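Local coordinates for glycosyltransferase Gtf1 (Streptococcus pneumoniae, PDB 4PQG), which belongs to the glycosyltransferases of the GT-B fold, with an additional extended beta-sheet domain, and holds UDP and N-acetylglucosamine in this model, at residues L406-S411 and Q463-K468; N446-P451 and I469-Q474; D344-A349 and L360-Y365; G430-V433 and N437-F440. All blocks are in the same frame, centred on the assembly; numbering follows the deposited sequence.

Contact 1 of 4, residues L406-S411 and Q463-K468. With NAG (2-acetamido-2-deoxy-beta-D-glucopyranose), chain D.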
# COMPACT_ATOMS: atom_id res chain seq x y z
N LEU A 406 6.21 7.07 -18.73
CA LEU A 406 4.86 7.02 -19.32
C LEU A 406 3.74 6.60 -18.33
O LEU A 406 3.92 5.69 -17.55
CB LEU A 406 4.84 6.00 -20.47
CG LEU A 406 5.85 6.12 -21.61
CD1 LEU A 406 5.58 5.00 -22.62
CD2 LEU A 406 5.74 7.49 -22.27
N THR A 407 2.58 7.24 -18.44
CA THR A 407 1.40 6.91 -17.64
C THR A 407 0.21 7.09 -18.55
O THR A 407 0.13 8.07 -19.30
CB THR A 407 1.25 7.82 -16.38
OG1 THR A 407 -0.09 7.74 -15.88
CG2 THR A 407 1.56 9.29 -16.71
N ALA A 408 -0.69 6.11 -18.47
CA ALA A 408 -2.00 6.14 -19.11
C ALA A 408 -3.10 6.05 -18.04
O ALA A 408 -4.25 5.74 -18.34
CB ALA A 408 -2.10 4.99 -20.09
N SER A 409 -2.73 6.29 -16.79
CA SER A 409 -3.71 6.35 -15.72
C SER A 409 -4.71 7.46 -16.01
O SER A 409 -4.33 8.59 -16.37
CB SER A 409 -3.04 6.57 -14.36
OG SER A 409 -4.01 6.72 -13.34
N THR A 410 -5.99 7.14 -15.84
CA THR A 410 -7.04 8.10 -16.09
C THR A 410 -7.38 8.98 -14.87
O THR A 410 -8.24 9.85 -14.96
CB THR A 410 -8.30 7.39 -16.65
OG1 THR A 410 -8.47 6.12 -15.98
CG2 THR A 410 -8.11 7.11 -18.14
N SER A 411 -6.68 8.76 -13.75
CA SER A 411 -6.91 9.55 -12.54
C SER A 411 -5.86 9.30 -11.47
O SER A 411 -5.56 8.15 -11.15
CB SER A 411 -8.31 9.27 -11.97
OG SER A 411 -8.49 9.92 -10.72
N GLN A 463 -2.24 5.83 -30.87
CA GLN A 463 -1.70 6.72 -31.90
C GLN A 463 -1.21 8.02 -31.27
O GLN A 463 -0.16 8.54 -31.65
CB GLN A 463 -2.76 6.99 -32.98
CG GLN A 463 -2.61 8.27 -33.77
CD GLN A 463 -3.74 8.48 -34.78
OE1 GLN A 463 -4.55 9.41 -34.65
NE2 GLN A 463 -3.83 7.58 -35.76
N ALA A 464 -1.95 8.54 -30.29
CA ALA A 464 -1.56 9.77 -29.60
C ALA A 464 -0.27 9.58 -28.82
O ALA A 464 0.68 10.34 -29.01
CB ALA A 464 -2.69 10.29 -28.71
N TYR A 465 -0.22 8.59 -27.93
CA TYR A 465 1.01 8.32 -27.17
C TYR A 465 2.20 8.05 -28.09
O TYR A 465 3.28 8.63 -27.89
CB TYR A 465 0.81 7.16 -26.18
CG TYR A 465 0.20 7.58 -24.87
CD1 TYR A 465 1.00 7.87 -23.76
CD2 TYR A 465 -1.19 7.71 -24.74
CE1 TYR A 465 0.44 8.28 -22.55
CE2 TYR A 465 -1.76 8.09 -23.54
CZ TYR A 465 -0.95 8.36 -22.45
OH TYR A 465 -1.54 8.76 -21.27
N ALA A 466 2.00 7.20 -29.11
CA ALA A 466 3.06 6.92 -30.10
C ALA A 466 3.59 8.21 -30.71
O ALA A 466 4.80 8.42 -30.73
CB ALA A 466 2.57 6.00 -31.20
N ALA A 467 2.68 9.07 -31.17
CA ALA A 467 3.04 10.37 -31.77
C ALA A 467 3.81 11.26 -30.81
O ALA A 467 4.75 11.95 -31.21
CB ALA A 467 1.79 11.09 -32.27
N LYS A 468 3.42 11.25 -29.54
CA LYS A 468 4.07 12.10 -28.55
C LYS A 468 5.46 11.62 -28.15
O LYS A 468 6.39 12.43 -27.99
CB LYS A 468 3.17 12.32 -27.33
CG LYS A 468 2.09 13.37 -27.55
CD LYS A 468 2.73 14.68 -28.03
CE LYS A 468 1.70 15.75 -28.24
NZ LYS A 468 2.36 17.03 -28.63
C1 NAG D . -3.52 6.46 -4.33
C2 NAG D . -3.91 7.31 -5.53
C3 NAG D . -2.55 7.96 -5.80
C4 NAG D . -1.95 8.58 -4.53
C5 NAG D . -2.00 7.59 -3.34
C6 NAG D . -1.35 8.09 -2.06
C7 NAG D . -5.19 6.88 -7.56
C8 NAG D . -5.42 5.91 -8.69
N2 NAG D . -4.28 6.51 -6.68
O1 NAG D . -3.99 5.15 -4.17
O3 NAG D . -2.60 8.88 -6.87
O4 NAG D . -0.61 8.92 -4.81
O5 NAG D . -3.38 7.25 -3.17
O6 NAG D . -2.15 9.15 -1.58
O7 NAG D . -5.84 7.94 -7.50

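Contact 2 of 4, residues N446-P451 and I469-Q474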
# COMPACT_ATOMS: atom_id res chain seq x y z
N ASN A 446 8.03 19.90 -19.58
CA ASN A 446 8.67 18.70 -19.03
C ASN A 446 8.07 17.40 -19.57
O ASN A 446 8.22 16.34 -18.97
CB ASN A 446 8.72 18.73 -17.49
CG ASN A 446 7.38 18.42 -16.85
OD1 ASN A 446 6.34 18.96 -17.26
ND2 ASN A 446 7.40 17.56 -15.83
N GLY A 447 7.41 17.50 -20.71
CA GLY A 447 6.75 16.35 -21.30
C GLY A 447 5.49 16.81 -21.99
O GLY A 447 5.43 17.95 -22.49
N TYR A 448 4.49 15.94 -22.02
CA TYR A 448 3.23 16.22 -22.71
C TYR A 448 1.99 15.75 -21.97
O TYR A 448 1.95 14.65 -21.43
CB TYR A 448 3.22 15.56 -24.07
CG TYR A 448 4.32 15.97 -25.01
CD1 TYR A 448 4.39 17.28 -25.52
CD2 TYR A 448 5.28 15.05 -25.41
CE1 TYR A 448 5.41 17.64 -26.40
CE2 TYR A 448 6.29 15.40 -26.29
CZ TYR A 448 6.34 16.69 -26.78
OH TYR A 448 7.36 17.02 -27.64
N LEU A 449 0.96 16.59 -21.99
CA LEU A 449 -0.35 16.21 -21.56
C LEU A 449 -1.18 15.85 -22.79
O LEU A 449 -1.32 16.65 -23.71
CB LEU A 449 -1.00 17.34 -20.76
CG LEU A 449 -0.47 17.56 -19.34
CD1 LEU A 449 -1.01 18.86 -18.76
CD2 LEU A 449 -0.81 16.41 -18.42
N ILE A 450 -1.72 14.64 -22.80
CA ILE A 450 -2.53 14.17 -23.91
C ILE A 450 -4.01 14.30 -23.57
O ILE A 450 -4.45 13.80 -22.54
CB ILE A 450 -2.15 12.72 -24.27
CG1 ILE A 450 -0.68 12.68 -24.70
CG2 ILE A 450 -3.10 12.14 -25.33
CD1 ILE A 450 -0.13 11.33 -25.10
N PRO A 451 -4.79 15.00 -24.43
CA PRO A 451 -6.23 15.14 -24.19
C PRO A 451 -6.84 13.77 -23.99
O PRO A 451 -6.45 12.83 -24.67
CB PRO A 451 -6.75 15.75 -25.49
CG PRO A 451 -5.57 16.41 -26.11
CD PRO A 451 -4.39 15.57 -25.72
N ILE A 469 5.61 10.31 -28.00
CA ILE A 469 6.91 9.71 -27.73
C ILE A 469 7.84 10.08 -28.88
O ILE A 469 8.92 10.62 -28.65
CB ILE A 469 6.83 8.16 -27.59
CG1 ILE A 469 6.09 7.77 -26.29
CG2 ILE A 469 8.22 7.54 -27.62
CD1 ILE A 469 5.46 6.39 -26.32
N CYS A 470 7.41 9.79 -30.12
CA CYS A 470 8.20 10.08 -31.32
C CYS A 470 8.60 11.55 -31.41
O CYS A 470 9.75 11.86 -31.67
CB CYS A 470 7.45 9.63 -32.58
SG CYS A 470 7.42 7.84 -32.77
N GLN A 471 7.65 12.45 -31.14
CA GLN A 471 7.90 13.89 -31.12
C GLN A 471 8.97 14.34 -30.12
O GLN A 471 9.76 15.25 -30.41
CB GLN A 471 6.60 14.66 -30.88
CG GLN A 471 6.77 16.17 -30.93
CD GLN A 471 5.50 16.91 -30.58
OE1 GLN A 471 4.45 16.30 -30.36
NE2 GLN A 471 5.58 18.24 -30.54
N LEU A 472 9.01 13.70 -28.94
CA LEU A 472 9.97 14.07 -27.90
C LEU A 472 11.40 13.83 -28.38
O LEU A 472 12.29 14.66 -28.16
CB LEU A 472 9.71 13.27 -26.60
CG LEU A 472 10.55 13.55 -25.35
CD1 LEU A 472 9.73 13.20 -24.12
CD2 LEU A 472 11.87 12.77 -25.36
N TYR A 473 11.60 12.70 -29.04
CA TYR A 473 12.90 12.35 -29.54
C TYR A 473 13.24 13.10 -30.83
O TYR A 473 14.35 13.64 -30.97
CB TYR A 473 13.00 10.84 -29.73
CG TYR A 473 13.19 10.09 -28.43
CD1 TYR A 473 14.45 10.02 -27.83
CD2 TYR A 473 12.12 9.46 -27.80
CE1 TYR A 473 14.64 9.33 -26.64
CE2 TYR A 473 12.30 8.77 -26.61
CZ TYR A 473 13.55 8.71 -26.02
OH TYR A 473 13.73 8.02 -24.84
N GLN A 474 12.28 13.16 -31.74
CA GLN A 474 12.50 13.74 -33.07
C GLN A 474 12.69 15.25 -33.01
O GLN A 474 13.45 15.79 -33.81
CB GLN A 474 11.37 13.33 -34.04
CG GLN A 474 11.40 11.84 -34.38
CD GLN A 474 10.24 11.37 -35.25
OE1 GLN A 474 9.14 11.94 -35.24
NE2 GLN A 474 10.48 10.30 -36.00

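Contact 3 of 4, residues D344-A349 and L360-Y365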
# COMPACT_ATOMS: atom_id res chain seq x y z
N ASP A 344 -1.95 -1.38 -20.70
CA ASP A 344 -2.12 -1.99 -22.03
C ASP A 344 -2.10 -0.97 -23.15
O ASP A 344 -1.53 -1.22 -24.21
CB ASP A 344 -3.36 -2.89 -22.10
CG ASP A 344 -4.63 -2.17 -21.72
OD1 ASP A 344 -4.64 -1.53 -20.64
OD2 ASP A 344 -5.61 -2.24 -22.50
N TRP A 345 -2.70 0.20 -22.91
CA TRP A 345 -2.61 1.32 -23.84
C TRP A 345 -1.19 1.75 -24.07
O TRP A 345 -0.81 2.03 -25.21
CB TRP A 345 -3.47 2.49 -23.39
CG TRP A 345 -4.95 2.19 -23.30
CD1 TRP A 345 -5.63 1.11 -23.83
CD2 TRP A 345 -5.99 3.01 -22.65
NE1 TRP A 345 -6.97 1.19 -23.54
CE2 TRP A 345 -7.25 2.30 -22.85
CE3 TRP A 345 -5.99 4.21 -21.94
CZ2 TRP A 345 -8.46 2.78 -22.35
CZ3 TRP A 345 -7.21 4.69 -21.43
CH2 TRP A 345 -8.42 3.99 -21.64
N LEU A 346 -0.38 1.80 -23.00
CA LEU A 346 1.03 2.16 -23.15
C LEU A 346 1.82 1.14 -23.95
O LEU A 346 2.66 1.51 -24.79
CB LEU A 346 1.72 2.35 -21.78
CG LEU A 346 1.18 3.48 -20.91
CD1 LEU A 346 1.96 3.51 -19.60
CD2 LEU A 346 1.30 4.81 -21.64
N VAL A 347 1.57 -0.14 -23.69
CA VAL A 347 2.27 -1.20 -24.41
C VAL A 347 2.00 -1.08 -25.92
O VAL A 347 2.95 -1.05 -26.73
CB VAL A 347 1.94 -2.62 -23.87
CG1 VAL A 347 2.50 -3.70 -24.78
CG2 VAL A 347 2.50 -2.80 -22.47
N LYS A 348 0.72 -0.98 -26.30
CA LYS A 348 0.33 -0.77 -27.72
C LYS A 348 0.91 0.50 -28.36
O LYS A 348 1.28 0.50 -29.55
CB LYS A 348 -1.19 -0.82 -27.87
CG LYS A 348 -1.78 -2.14 -27.39
CD LYS A 348 -3.21 -2.34 -27.87
CE LYS A 348 -3.68 -3.75 -27.56
NZ LYS A 348 -4.98 -4.00 -28.24
N ALA A 349 1.00 1.57 -27.58
CA ALA A 349 1.61 2.81 -28.03
C ALA A 349 3.11 2.62 -28.29
O ALA A 349 3.63 3.10 -29.32
CB ALA A 349 1.39 3.92 -27.00
N LEU A 360 13.71 1.96 -29.13
CA LEU A 360 12.82 2.08 -27.97
C LEU A 360 12.76 0.83 -27.10
O LEU A 360 12.60 -0.27 -27.60
CB LEU A 360 11.39 2.38 -28.44
CG LEU A 360 11.01 3.84 -28.62
CD1 LEU A 360 9.50 3.91 -28.87
CD2 LEU A 360 11.42 4.68 -27.42
N THR A 361 12.91 1.03 -25.78
CA THR A 361 12.53 -0.02 -24.82
C THR A 361 11.56 0.53 -23.77
O THR A 361 11.46 1.73 -23.59
CB THR A 361 13.73 -0.63 -24.09
OG1 THR A 361 14.54 0.43 -23.56
CG2 THR A 361 14.55 -1.53 -25.04
N PHE A 362 10.84 -0.38 -23.11
CA PHE A 362 9.77 -0.03 -22.17
C PHE A 362 9.76 -1.05 -21.06
O PHE A 362 9.38 -2.19 -21.29
CB PHE A 362 8.40 -0.01 -22.90
CG PHE A 362 7.22 0.37 -22.02
CD1 PHE A 362 7.37 1.25 -20.94
CD2 PHE A 362 5.95 -0.11 -22.31
CE1 PHE A 362 6.27 1.61 -20.15
CE2 PHE A 362 4.86 0.25 -21.53
CZ PHE A 362 5.02 1.11 -20.45
N ASP A 363 10.22 -0.64 -19.88
CA ASP A 363 10.19 -1.50 -18.68
C ASP A 363 9.00 -1.15 -17.80
O ASP A 363 8.73 0.03 -17.54
CB ASP A 363 11.51 -1.39 -17.90
CG ASP A 363 12.63 -2.20 -18.54
OD1 ASP A 363 12.34 -3.11 -19.36
OD2 ASP A 363 13.80 -1.93 -18.21
N ILE A 364 8.29 -2.18 -17.36
CA ILE A 364 7.05 -2.04 -16.59
C ILE A 364 7.25 -2.61 -15.19
O ILE A 364 7.39 -3.82 -15.02
CB ILE A 364 5.85 -2.72 -17.31
CG1 ILE A 364 5.57 -2.05 -18.67
CG2 ILE A 364 4.59 -2.66 -16.45
CD1 ILE A 364 4.65 -2.86 -19.58
N TYR A 365 7.26 -1.74 -14.19
CA TYR A 365 7.45 -2.12 -12.78
C TYR A 365 6.10 -2.19 -12.06
O TYR A 365 5.22 -1.39 -12.32
CB TYR A 365 8.36 -1.13 -12.08
CG TYR A 365 9.79 -1.21 -12.56
CD1 TYR A 365 10.73 -1.98 -11.88
CD2 TYR A 365 10.19 -0.55 -13.71
CE1 TYR A 365 12.03 -2.08 -12.32
CE2 TYR A 365 11.50 -0.64 -14.17
CZ TYR A 365 12.41 -1.41 -13.47
OH TYR A 365 13.70 -1.49 -13.93

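Contact 4 of 4, residues G430-V433 and N437-F440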
# COMPACT_ATOMS: atom_id res chain seq x y z
N GLY A 430 1.52 11.87 -20.14
CA GLY A 430 0.29 11.34 -19.57
C GLY A 430 -0.97 12.06 -19.99
O GLY A 430 -0.92 13.07 -20.70
N PHE A 431 -2.11 11.53 -19.56
CA PHE A 431 -3.39 12.16 -19.86
C PHE A 431 -3.58 13.48 -19.12
O PHE A 431 -3.10 13.65 -17.98
CB PHE A 431 -4.54 11.23 -19.48
CG PHE A 431 -4.78 10.10 -20.44
CD1 PHE A 431 -5.10 10.34 -21.78
CD2 PHE A 431 -4.73 8.78 -20.00
CE1 PHE A 431 -5.35 9.29 -22.65
CE2 PHE A 431 -4.98 7.72 -20.87
CZ PHE A 431 -5.29 7.98 -22.20
N ASP A 432 -4.26 14.42 -19.77
CA ASP A 432 -4.63 15.69 -19.17
C ASP A 432 -5.82 15.48 -18.23
O ASP A 432 -6.96 15.80 -18.57
CB ASP A 432 -4.97 16.71 -20.26
CG ASP A 432 -5.02 18.15 -19.74
OD1 ASP A 432 -4.92 18.37 -18.51
OD2 ASP A 432 -5.14 19.07 -20.57
N VAL A 433 -5.55 14.88 -17.07
CA VAL A 433 -6.61 14.53 -16.13
C VAL A 433 -6.17 14.88 -14.71
O VAL A 433 -4.98 14.82 -14.42
CB VAL A 433 -7.01 13.03 -16.20
CG1 VAL A 433 -7.80 12.73 -17.48
CG2 VAL A 433 -5.79 12.12 -16.08
N ASN A 437 -1.38 14.37 -12.71
CA ASN A 437 -0.79 14.69 -14.02
C ASN A 437 -0.76 16.19 -14.25
O ASN A 437 0.20 16.72 -14.79
CB ASN A 437 -1.58 14.02 -15.15
CG ASN A 437 -1.19 12.56 -15.34
OD1 ASN A 437 -0.44 11.99 -14.54
ND2 ASN A 437 -1.69 11.96 -16.41
N GLN A 438 -1.81 16.87 -13.81
CA GLN A 438 -1.89 18.32 -13.94
C GLN A 438 -0.97 19.04 -12.95
O GLN A 438 -0.56 20.17 -13.21
CB GLN A 438 -3.34 18.78 -13.83
CG GLN A 438 -4.18 18.35 -15.03
CD GLN A 438 -5.67 18.41 -14.77
OE1 GLN A 438 -6.12 18.66 -13.65
NE2 GLN A 438 -6.46 18.17 -15.83
N THR A 439 -0.62 18.38 -11.84
CA THR A 439 0.40 18.87 -10.90
C THR A 439 1.85 18.69 -11.44
O THR A 439 2.69 19.59 -11.34
CB THR A 439 0.26 18.19 -9.50
OG1 THR A 439 -1.05 18.43 -8.98
CG2 THR A 439 1.24 18.77 -8.52
N PHE A 440 2.14 17.52 -12.01
CA PHE A 440 3.52 17.18 -12.34
C PHE A 440 3.98 17.38 -13.79
O PHE A 440 5.18 17.33 -14.06
CB PHE A 440 3.85 15.75 -11.89
CG PHE A 440 3.76 15.55 -10.41
CD1 PHE A 440 4.64 16.22 -9.55
CD2 PHE A 440 2.79 14.73 -9.86
CE1 PHE A 440 4.56 16.05 -8.18
CE2 PHE A 440 2.70 14.55 -8.48
CZ PHE A 440 3.59 15.22 -7.64
O HOH W 1 -2.05 9.38 -17.59
O HOH W 2 -3.78 12.69 -12.83

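Contact 1 of 4, residues L406-S411 and Q463-K468
From Leu-406, at the end of strand 404-406 and packed toward the side of Tyr-465, the chain leaves the parallel sheet of a Rossmann-like domain, one of the two of the GT-B fold, and enters the loop before helix 416-423. Backbone bonds to Ile-332 still hold Leu-406 in the sheet. At Thr-407 the hydroxyl Tyr-465 OH donates to Thr-407 O over 2.7 Å. The donor lies in the carbonyl plane on a lone pair, with a C=O...O angle of 134°, and the carbonyl oxygen in turn sits at the edge of the tyrosine ring. A chi1 of -84°, which turns the ring away from the carbonyl carbon of Tyr-465, directs the phenol off helix 458-474 toward the loop. Next along, Ala-408 packs on the same hydroxyl, its CA 3.4 Å from Tyr-465 OH. Phe-431 meets the tyrosine ring edge-to-face, and Leu-346 and Ala-349 of helix 343-353 also touch it, so the bond is buried. Past Ser-409, whose OG bonds to Glu-412, the loop arrives at the sugar: Ser-411 O lies 3.3 Å from C8, the acetyl methyl carbon of NAG.

Contact 2 of 4, residues N446-P451 and I469-Q474
Strand 447-450, an outermost strand of the six-stranded parallel sheet in a Rossmann-like domain of the GT-B fold, packs against the C-terminal part of helix 458-474, which follows it in the chain, and Tyr-448 carries the contact. Its ring extends from the strand to the helix, ending between Gln-471 and Leu-472. On the glutamine the hydroxyl rests against the aliphatic stem, Tyr-448 OH being 3.4 Å from Gln-471 CG. The glutamine chain crosses the ring at a slant, its amide plane 29° from the ring plane, with Gln-471 CD 3.9 Å from Tyr-448 CZ. That amide is held by partners on its own side: OE1 accepts from Lys-468 NZ and NE2 donates to Glu-475, which probably fixes the rotation of the group. Lys-468 also makes a cation-pi contact with the Tyr-448 ring, so stem, ammonium and phenol form one cluster. Met-481 of helix 478-489 touches both Tyr-448 and Leu-472. Across the contact no hydrogen bond forms, and the meeting is one of van der Waals surfaces. Leu-472 approaches the ring at its edge, near the ring plane, where Leu-472 CB comes to 4.0 Å from Tyr-448 CE2.

Contact 3 of 4, residues D344-A349 and L360-Y365
Phe-362 and Ile-364 of strand 361-365 pack against Leu-346 and Val-347 of helix 343-353, the helix and second strand of a beta-alpha-beta unit that starts with strand 330-334 in a Rossmann-like domain, one of the two of the GT-B fold. Helix and strand segments run nearly antiparallel, at 164°, with their axes 10.1 Å apart. The side chains that meet in the tight part are all apolar and buried. With its ring swung opposite the backbone N (chi1 -179°), Phe-362 presents the far end of that ring to the helix, where Leu-346 CB lies 3.8 Å from Phe-362 CZ and Leu-346 CD1 adds a second touch on that carbon. Val-347 crosses the ring at about a right angle and shares one methyl between both strand residues: Val-347 CG2 is 4.0 Å from Phe-362 CE2 as well as touching Ile-364. Within the strand, Ile-364 CG1 covers one face of the phenylalanine ring, offset toward its rim, so the two strand side chains pack on each other as well as on the helix. Ile-387 of the neighbouring strand touches both Val-347 and Phe-362.

Two outer sides are polar and partly exposed. On the strand, Thr-361 and Asp-363 alternate with the packed residues, and Asp-363 OD2 bonds to Tyr-402. On the helix, Asp-344 touches Leu-374 and Ile-377, while Lys-348 forms a salt bridge with Glu-458. Tyr-365 belongs to the UDP pocket. On the packed side the shortest approach is methyl to methyl, Val-347 CG2 to Ile-364 CD1 at 3.6 Å.

Contact 4 of 4, residues G430-V433 and N437-F440
Two side-chain amides of helix 436-440, Asn-437 and Gln-438, reach back to the end of strand 428-431, joining the first strand and helix of a beta-alpha-beta unit. The direct hydrogen bonds differ in geometry. Asn-437 ND2 donates to Phe-431 O over 2.7 Å, almost straight at 167°, within its own amide plane and on a lone pair of the carbonyl. Gln-438 NE2 donates to Asp-432 OD1 over 3.1 Å but meets the carboxylate from above, 35° out of its plane, and the amide and carboxylate planes stand 86° apart. The extended glutamine chain carries its amide to the carboxylate.

Water provides the second kind of link. One molecule accepts from both Phe-431 N and Asn-437 ND2, bridging two donors that lie close together. Another donates a hydrogen bond to Val-433 O and accepts one from Asn-437 N, tying the loop to the helix backbone.

In van der Waals contact, Asn-437 CB packs 3.6 Å from Val-433 O, and the Val-433 side chain lies beside the asparagine, pointing the same way. Asp-432 centres an inverse gamma turn, closed by a weak bond from Val-433 N to Phe-431 O. Phe-431 O thus takes a good bond from Asn-437 ND2 and a weak one from Val-433 N. Both bonds of the buried Asn-437 ND2 lead to Phe-431, one of them through water, so the turn is probably held firmly, whereas the exposed Asp-432 to Gln-438 bond is likely more pliable.

Overall arrangement
All four contacts lie in one Rossmann-like domain and meet around its six-stranded parallel sheet. Contacts 1 and 2 share helix 458-474, with centres about 9 Å apart, and Ile-450 CD1 packs 3.8 Å from Tyr-465 CG. Contact 3 joins contact 1 through Ala-349 CB, 3.4 Å from Tyr-465 CB. Contact 4 is nested in the chain between the two segments of contact 1, and its strand neighbours that of contact 2, Ile-450 N lying 2.7 Å from Gly-430 O, a probable hydrogen bond. Contacts 3 and 4 touch through Trp-345 and Phe-431. The Thr-407 and Ile-364 side chains lie about 8 Å from UDP, and that of Asn-437 about 9 Å from both UDP and NAG.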